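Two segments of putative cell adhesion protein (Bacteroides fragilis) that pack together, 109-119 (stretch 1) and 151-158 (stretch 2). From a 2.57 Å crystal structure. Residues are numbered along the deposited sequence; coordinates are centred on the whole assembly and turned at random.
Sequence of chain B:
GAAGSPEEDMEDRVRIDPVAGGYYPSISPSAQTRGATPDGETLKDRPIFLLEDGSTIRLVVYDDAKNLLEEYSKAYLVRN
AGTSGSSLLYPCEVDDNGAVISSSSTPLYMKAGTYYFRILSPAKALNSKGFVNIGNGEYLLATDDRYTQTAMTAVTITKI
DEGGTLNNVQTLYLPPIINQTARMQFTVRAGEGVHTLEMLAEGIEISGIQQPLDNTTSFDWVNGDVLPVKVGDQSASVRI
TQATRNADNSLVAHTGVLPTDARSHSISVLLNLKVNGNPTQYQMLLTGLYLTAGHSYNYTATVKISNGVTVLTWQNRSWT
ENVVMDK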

ATOM      1  N   TYR B 109      51.369  -9.473   3.408  1.00 93.50           N
ATOM      2  CA  TYR B 109      52.569  -8.890   2.832  1.00 95.05           C
ATOM      3  C   TYR B 109      52.423  -8.946   1.316  1.00 97.76           C
ATOM      4  O   TYR B 109      52.044  -9.986   0.760  1.00 96.21           O
ATOM      5  CB  TYR B 109      53.847  -9.602   3.301  1.00 99.86           C
ATOM      6  CG  TYR B 109      54.162  -9.428   4.771  1.00101.76           C
ATOM      7  CD1 TYR B 109      53.683 -10.329   5.719  1.00103.88           C
ATOM      8  CD2 TYR B 109      54.993  -8.406   5.209  1.00103.43           C
ATOM      9  CE1 TYR B 109      54.010 -10.204   7.070  1.00105.85           C
ATOM     10  CE2 TYR B 109      55.321  -8.265   6.558  1.00105.75           C
ATOM     11  CZ  TYR B 109      54.816  -9.161   7.490  1.00112.13           C
ATOM     12  OH  TYR B 109      55.140  -9.048   8.825  1.00113.48           O
HETATM   13  N   MSE B 110      52.681  -7.808   0.657  1.00 94.77           N
HETATM   14  CA  MSE B 110      52.579  -7.666  -0.801  1.00 94.08           C
HETATM   15  C   MSE B 110      53.865  -7.118  -1.423  1.00102.50           C
HETATM   16  O   MSE B 110      54.584  -6.351  -0.767  1.00103.74           O
HETATM   17  CB  MSE B 110      51.406  -6.738  -1.164  1.00 91.92           C
HETATM   18  CG  MSE B 110      50.057  -7.342  -0.866  1.00 95.41           C
HETATM   19 SE   MSE B 110      48.635  -6.532  -1.874  0.75 98.70          SE
HETATM   20  CE  MSE B 110      48.019  -5.332  -0.604  1.00 92.98           C
ATOM     21  N   LYS B 111      54.148  -7.484  -2.700  1.00100.70           N
ATOM     22  CA  LYS B 111      55.301  -6.886  -3.379  1.00103.17           C
ATOM     23  C   LYS B 111      54.912  -5.483  -3.857  1.00104.41           C
ATOM     24  O   LYS B 111      53.721  -5.161  -3.910  1.00101.36           O
ATOM     25  CB  LYS B 111      55.935  -7.721  -4.536  1.00108.34           C
ATOM     26  CG  LYS B 111      55.143  -8.752  -5.350  1.00116.74           C
ATOM     27  CD  LYS B 111      56.132  -9.620  -6.121  1.00126.76           C
ATOM     28  CE  LYS B 111      55.569 -10.939  -6.560  1.00133.37           C
ATOM     29  NZ  LYS B 111      56.660 -11.850  -6.978  1.00144.30           N
ATOM     30  N   ALA B 112      55.921  -4.658  -4.197  1.00102.29           N
ATOM     31  CA  ALA B 112      55.742  -3.308  -4.719  1.00100.46           C
ATOM     32  C   ALA B 112      55.048  -3.346  -6.090  1.00101.09           C
ATOM     33  O   ALA B 112      55.243  -4.276  -6.874  1.00100.03           O
ATOM     34  CB  ALA B 112      57.089  -2.612  -4.823  1.00104.92           C
ATOM     35  N   GLY B 113      54.188  -2.366  -6.322  1.00 97.00           N
ATOM     36  CA  GLY B 113      53.429  -2.248  -7.561  1.00 96.04           C
ATOM     37  C   GLY B 113      52.066  -1.621  -7.386  1.00 96.07           C
ATOM     38  O   GLY B 113      51.668  -1.278  -6.270  1.00 93.76           O
ATOM     39  N   THR B 114      51.352  -1.453  -8.501  1.00 92.71           N
ATOM     40  CA  THR B 114      50.012  -0.876  -8.496  1.00 89.51           C
ATOM     41  C   THR B 114      49.025  -2.015  -8.594  1.00 91.32           C
ATOM     42  O   THR B 114      49.136  -2.876  -9.472  1.00 91.30           O
ATOM     43  CB  THR B 114      49.839   0.186  -9.594  1.00100.50           C
ATOM     44  OG1 THR B 114      50.910   1.133  -9.501  1.00104.50           O
ATOM     45  CG2 THR B 114      48.499   0.921  -9.495  1.00 95.10           C
ATOM     46  N   TYR B 115      48.066  -2.006  -7.666  1.00 86.45           N
ATOM     47  CA  TYR B 115      47.021  -3.009  -7.503  1.00 84.52           C
ATOM     48  C   TYR B 115      45.631  -2.388  -7.351  1.00 84.74           C
ATOM     49  O   TYR B 115      45.488  -1.321  -6.757  1.00 83.78           O
ATOM     50  CB  TYR B 115      47.300  -3.861  -6.241  1.00 86.03           C
ATOM     51  CG  TYR B 115      48.658  -4.519  -6.206  1.00 92.50           C
ATOM     52  CD1 TYR B 115      48.857  -5.781  -6.759  1.00 96.27           C
ATOM     53  CD2 TYR B 115      49.743  -3.890  -5.601  1.00 95.95           C
ATOM     54  CE1 TYR B 115      50.113  -6.392  -6.731  1.00101.07           C
ATOM     55  CE2 TYR B 115      51.002  -4.488  -5.571  1.00100.75           C
ATOM     56  CZ  TYR B 115      51.183  -5.744  -6.129  1.00111.82           C
ATOM     57  OH  TYR B 115      52.423  -6.338  -6.087  1.00118.81           O
ATOM     58  N   TYR B 116      44.607  -3.090  -7.844  1.00 78.80           N
ATOM     59  CA  TYR B 116      43.205  -2.725  -7.662  1.00 75.27           C
ATOM     60  C   TYR B 116      42.693  -3.544  -6.517  1.00 79.84           C
ATOM     61  O   TYR B 116      43.148  -4.672  -6.342  1.00 80.46           O
ATOM     62  CB  TYR B 116      42.384  -3.003  -8.929  1.00 75.14           C
ATOM     63  CG  TYR B 116      42.592  -1.988 -10.029  1.00 77.04           C
ATOM     64  CD1 TYR B 116      41.926  -0.765 -10.009  1.00 78.16           C
ATOM     65  CD2 TYR B 116      43.415  -2.267 -11.115  1.00 79.16           C
ATOM     66  CE1 TYR B 116      42.099   0.169 -11.028  1.00 80.13           C
ATOM     67  CE2 TYR B 116      43.587  -1.348 -12.147  1.00 81.17           C
ATOM     68  CZ  TYR B 116      42.929  -0.128 -12.098  1.00 89.62           C
ATOM     69  OH  TYR B 116      43.091   0.792 -13.107  1.00 94.35           O
ATOM     70  N   PHE B 117      41.779  -3.012  -5.715  1.00 76.60           N
ATOM     71  CA  PHE B 117      41.260  -3.819  -4.624  1.00 75.68           C
ATOM     72  C   PHE B 117      39.773  -3.575  -4.421  1.00 74.42           C
ATOM     73  O   PHE B 117      39.269  -2.462  -4.599  1.00 72.41           O
ATOM     74  CB  PHE B 117      42.068  -3.655  -3.304  1.00 79.18           C
ATOM     75  CG  PHE B 117      42.068  -2.283  -2.674  1.00 81.66           C
ATOM     76  CD1 PHE B 117      42.994  -1.324  -3.058  1.00 87.79           C
ATOM     77  CD2 PHE B 117      41.150  -1.953  -1.678  1.00 83.41           C
ATOM     78  CE1 PHE B 117      42.972  -0.036  -2.496  1.00 89.36           C
ATOM     79  CE2 PHE B 117      41.133  -0.667  -1.107  1.00 86.87           C
ATOM     80  CZ  PHE B 117      42.050   0.281  -1.516  1.00 87.05           C
ATOM     81  N   ARG B 118      39.071  -4.660  -4.093  1.00 69.81           N
ATOM     82  CA  ARG B 118      37.641  -4.679  -3.801  1.00 66.56           C
ATOM     83  C   ARG B 118      37.436  -5.258  -2.413  1.00 69.93           C
ATOM     84  O   ARG B 118      38.310  -5.969  -1.897  1.00 70.28           O
ATOM     85  CB  ARG B 118      36.849  -5.474  -4.854  1.00 63.03           C
ATOM     86  CG  ARG B 118      37.024  -4.961  -6.264  1.00 61.42           C
ATOM     87  CD  ARG B 118      35.859  -5.334  -7.137  1.00 60.79           C
ATOM     88  NE  ARG B 118      35.565  -4.228  -8.038  1.00 63.58           N
ATOM     89  CZ  ARG B 118      34.368  -3.687  -8.213  1.00 74.57           C
ATOM     90  NH1 ARG B 118      33.308  -4.187  -7.601  1.00 57.86           N
ATOM     91  NH2 ARG B 118      34.216  -2.660  -9.025  1.00 68.75           N
ATOM     92  N   ILE B 119      36.300  -4.917  -1.790  1.00 65.36           N
ATOM     93  CA  ILE B 119      35.941  -5.366  -0.444  1.00 63.98           C
ATOM     94  C   ILE B 119      34.597  -6.032  -0.487  1.00 65.14           C
ATOM     95  O   ILE B 119      33.717  -5.614  -1.243  1.00 64.55           O
ATOM     96  CB  ILE B 119      35.927  -4.210   0.624  1.00 66.39           C
ATOM     97  CG1 ILE B 119      36.969  -3.086   0.395  1.00 67.73           C
ATOM     98  CG2 ILE B 119      35.898  -4.738   2.073  1.00 66.87           C
ATOM     99  CD1 ILE B 119      38.376  -3.466   0.559  1.00 78.95           C
ATOM    100  N   ALA B 151      33.212   3.359  -5.193  1.00 55.61           N
ATOM    101  CA  ALA B 151      33.899   2.799  -6.365  1.00 55.28           C
ATOM    102  C   ALA B 151      35.272   2.276  -6.003  1.00 58.82           C
ATOM    103  O   ALA B 151      35.914   2.789  -5.073  1.00 60.37           O
ATOM    104  CB  ALA B 151      34.016   3.849  -7.455  1.00 57.63           C
HETATM  105  N   MSE B 152      35.705   1.240  -6.743  1.00 53.31           N
HETATM  106  CA  MSE B 152      36.982   0.549  -6.608  1.00 52.79           C
HETATM  107  C   MSE B 152      38.145   1.514  -6.802  1.00 62.19           C
HETATM  108  O   MSE B 152      38.111   2.370  -7.688  1.00 63.27           O
HETATM  109  CB  MSE B 152      37.056  -0.602  -7.622  1.00 54.50           C
HETATM  110  CG  MSE B 152      38.404  -1.297  -7.671  1.00 61.85           C
HETATM  111 SE   MSE B 152      38.490  -2.729  -8.973  0.75 69.61          SE
HETATM  112  CE  MSE B 152      38.182  -1.703 -10.589  1.00 67.52           C
ATOM    113  N   THR B 153      39.178   1.363  -5.963  1.00 61.73           N
ATOM    114  CA  THR B 153      40.371   2.196  -6.015  1.00 63.20           C
ATOM    115  C   THR B 153      41.608   1.360  -6.253  1.00 69.12           C
ATOM    116  O   THR B 153      41.619   0.139  -6.065  1.00 67.47           O
ATOM    117  CB  THR B 153      40.514   3.038  -4.734  1.00 71.56           C
ATOM    118  OG1 THR B 153      40.306   2.219  -3.579  1.00 77.51           O
ATOM    119  CG2 THR B 153      39.563   4.212  -4.715  1.00 67.83           C
ATOM    120  N   ALA B 154      42.649   2.037  -6.718  1.00 70.57           N
ATOM    121  CA  ALA B 154      43.961   1.462  -6.935  1.00 73.06           C
ATOM    122  C   ALA B 154      44.896   1.960  -5.841  1.00 79.88           C
ATOM    123  O   ALA B 154      44.679   3.040  -5.269  1.00 78.39           O
ATOM    124  CB  ALA B 154      44.481   1.831  -8.312  1.00 75.64           C
ATOM    125  N   VAL B 155      45.902   1.148  -5.517  1.00 80.70           N
ATOM    126  CA  VAL B 155      46.927   1.462  -4.518  1.00 82.49           C
ATOM    127  C   VAL B 155      48.292   1.180  -5.118  1.00 89.01           C
ATOM    128  O   VAL B 155      48.460   0.180  -5.818  1.00 88.96           O
ATOM    129  CB  VAL B 155      46.708   0.714  -3.164  1.00 85.14           C
ATOM    130  CG1 VAL B 155      46.712  -0.816  -3.326  1.00 84.49           C
ATOM    131  CG2 VAL B 155      47.714   1.170  -2.100  1.00 86.83           C
ATOM    132  N   THR B 156      49.250   2.071  -4.865  1.00 88.55           N
ATOM    133  CA  THR B 156      50.630   1.879  -5.303  1.00 91.77           C
ATOM    134  C   THR B 156      51.456   1.593  -4.054  1.00 96.64           C
ATOM    135  O   THR B 156      51.462   2.392  -3.120  1.00 95.18           O
ATOM    136  CB  THR B 156      51.136   3.073  -6.117  1.00102.52           C
ATOM    137  OG1 THR B 156      50.268   3.268  -7.231  1.00106.41           O
ATOM    138  CG2 THR B 156      52.561   2.870  -6.615  1.00102.02           C
ATOM    139  N   ILE B 157      52.111   0.435  -4.029  1.00 96.07           N
ATOM    140  CA  ILE B 157      52.952   0.017  -2.912  1.00 98.54           C
ATOM    141  C   ILE B 157      54.410   0.323  -3.283  1.00109.91           C
ATOM    142  O   ILE B 157      54.870  -0.058  -4.364  1.00112.06           O
ATOM    143  CB  ILE B 157      52.698  -1.470  -2.536  1.00100.86           C
ATOM    144  CG1 ILE B 157      51.201  -1.687  -2.216  1.00 97.74           C
ATOM    145  CG2 ILE B 157      53.570  -1.891  -1.348  1.00103.72           C
ATOM    146  CD1 ILE B 157      50.729  -3.112  -2.178  1.00107.02           C
ATOM    147  N   THR B 158      55.113   1.059  -2.405  1.00109.51           N
ATOM    148  CA  THR B 158      56.510   1.477  -2.608  1.00137.15           C
ATOM    149  C   THR B 158      57.475   0.636  -1.766  1.00161.20           C
ATOM    150  O   THR B 158      57.099   0.122  -0.715  1.00121.67           O
ATOM    151  CB  THR B 158      56.673   2.971  -2.290  1.00144.99           C
ATOM    152  OG1 THR B 158      56.019   3.268  -1.054  1.00142.54           O
ATOM    153  CG2 THR B 158      56.121   3.869  -3.394  1.00142.29           C
TER

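How does the contact begin, before the two strands are paired? Tyr 109 lies out of reach of stretch 2, but the selenomethionine Met 110 is buried and directs its CB toward it, 3.8 Å from CD1 of Ile 157. That isoleucine takes up the most room in the contact from stretch 2, and its branched, wholly apolar side chain suits a place where its CD1 meets both Met 110 and Tyr 115. Lys 111 points away, as an exposed lysine can, and contributes its backbone: its O accepts a hydrogen bond from OH of Tyr 115 at 2.8 Å, which ties the turn back onto the strand that follows. Ala 112 offers little bulk, and its CA comes within 3.4 Å of O of Ile 157.

What joins the backbones where the strand starts? Gly 113 and Ile 157 form an antiparallel hydrogen-bonded pair, with N of Gly 113 giving to O of Ile 157 at 3.1 Å and N of Ile 157 giving to O of Gly 113 at 2.9 Å, the second nearly straight. Glycine fits here because of its own backbone: at phi 148° and psi 178°, a CB would be jammed against the carbonyl O of Ala 112. One step on, Thr 114 faces Thr 156 in a non-hydrogen-bonded pair, where the CA atoms draw in to 4.3 Å. The two side chains meet on the same face of the sheet, and OG1 of Thr 114 and OG1 of Thr 156 share a hydrogen bond of 3.2 Å, so the two hydroxyls pair by one hydrogen bond, in which either could be the donor, at a fairly open position.

Why is Tyr 115 central to the other face? Its backbone makes the tightest pair of the ladder, with N to O of Val 155 at 2.9 Å and O to N of Val 155 at 2.8 Å. Its side chain is buried, with CD2 3.6 Å from CD1 of Ile 157, and the ring thus adds apolar surface to the contact while its hydroxyl reaches the carbonyl of Lys 111. Tyr 116 alternates to the face of Thr 114, where CE1 lies 4.0 Å from CB of Ala 154 and CD1 lies 3.9 Å from CE of the selenomethionine Met 152. The ring lies close to the small alanine, and the long, flexible Met 152 approaches it obliquely.

What closes the contact at the far end? Phe 117 returns to the face of Tyr 115 and packs CD1 against CG1 of Val 155 at 3.8 Å, a buried ring against a branched apolar neighbour. Its N also gives a hydrogen bond to O of Thr 153 at 3.2 Å. Arg 118 starts sideways, but the end of its side chain comes nearer, bringing NE to 3.4 Å from SE of Met 152, which sits at the edge of the guanidinium near its plane. Ile 119 is buried without touching stretch 2. In all, the two stretches cover 794 Å² of surface, both sides summed.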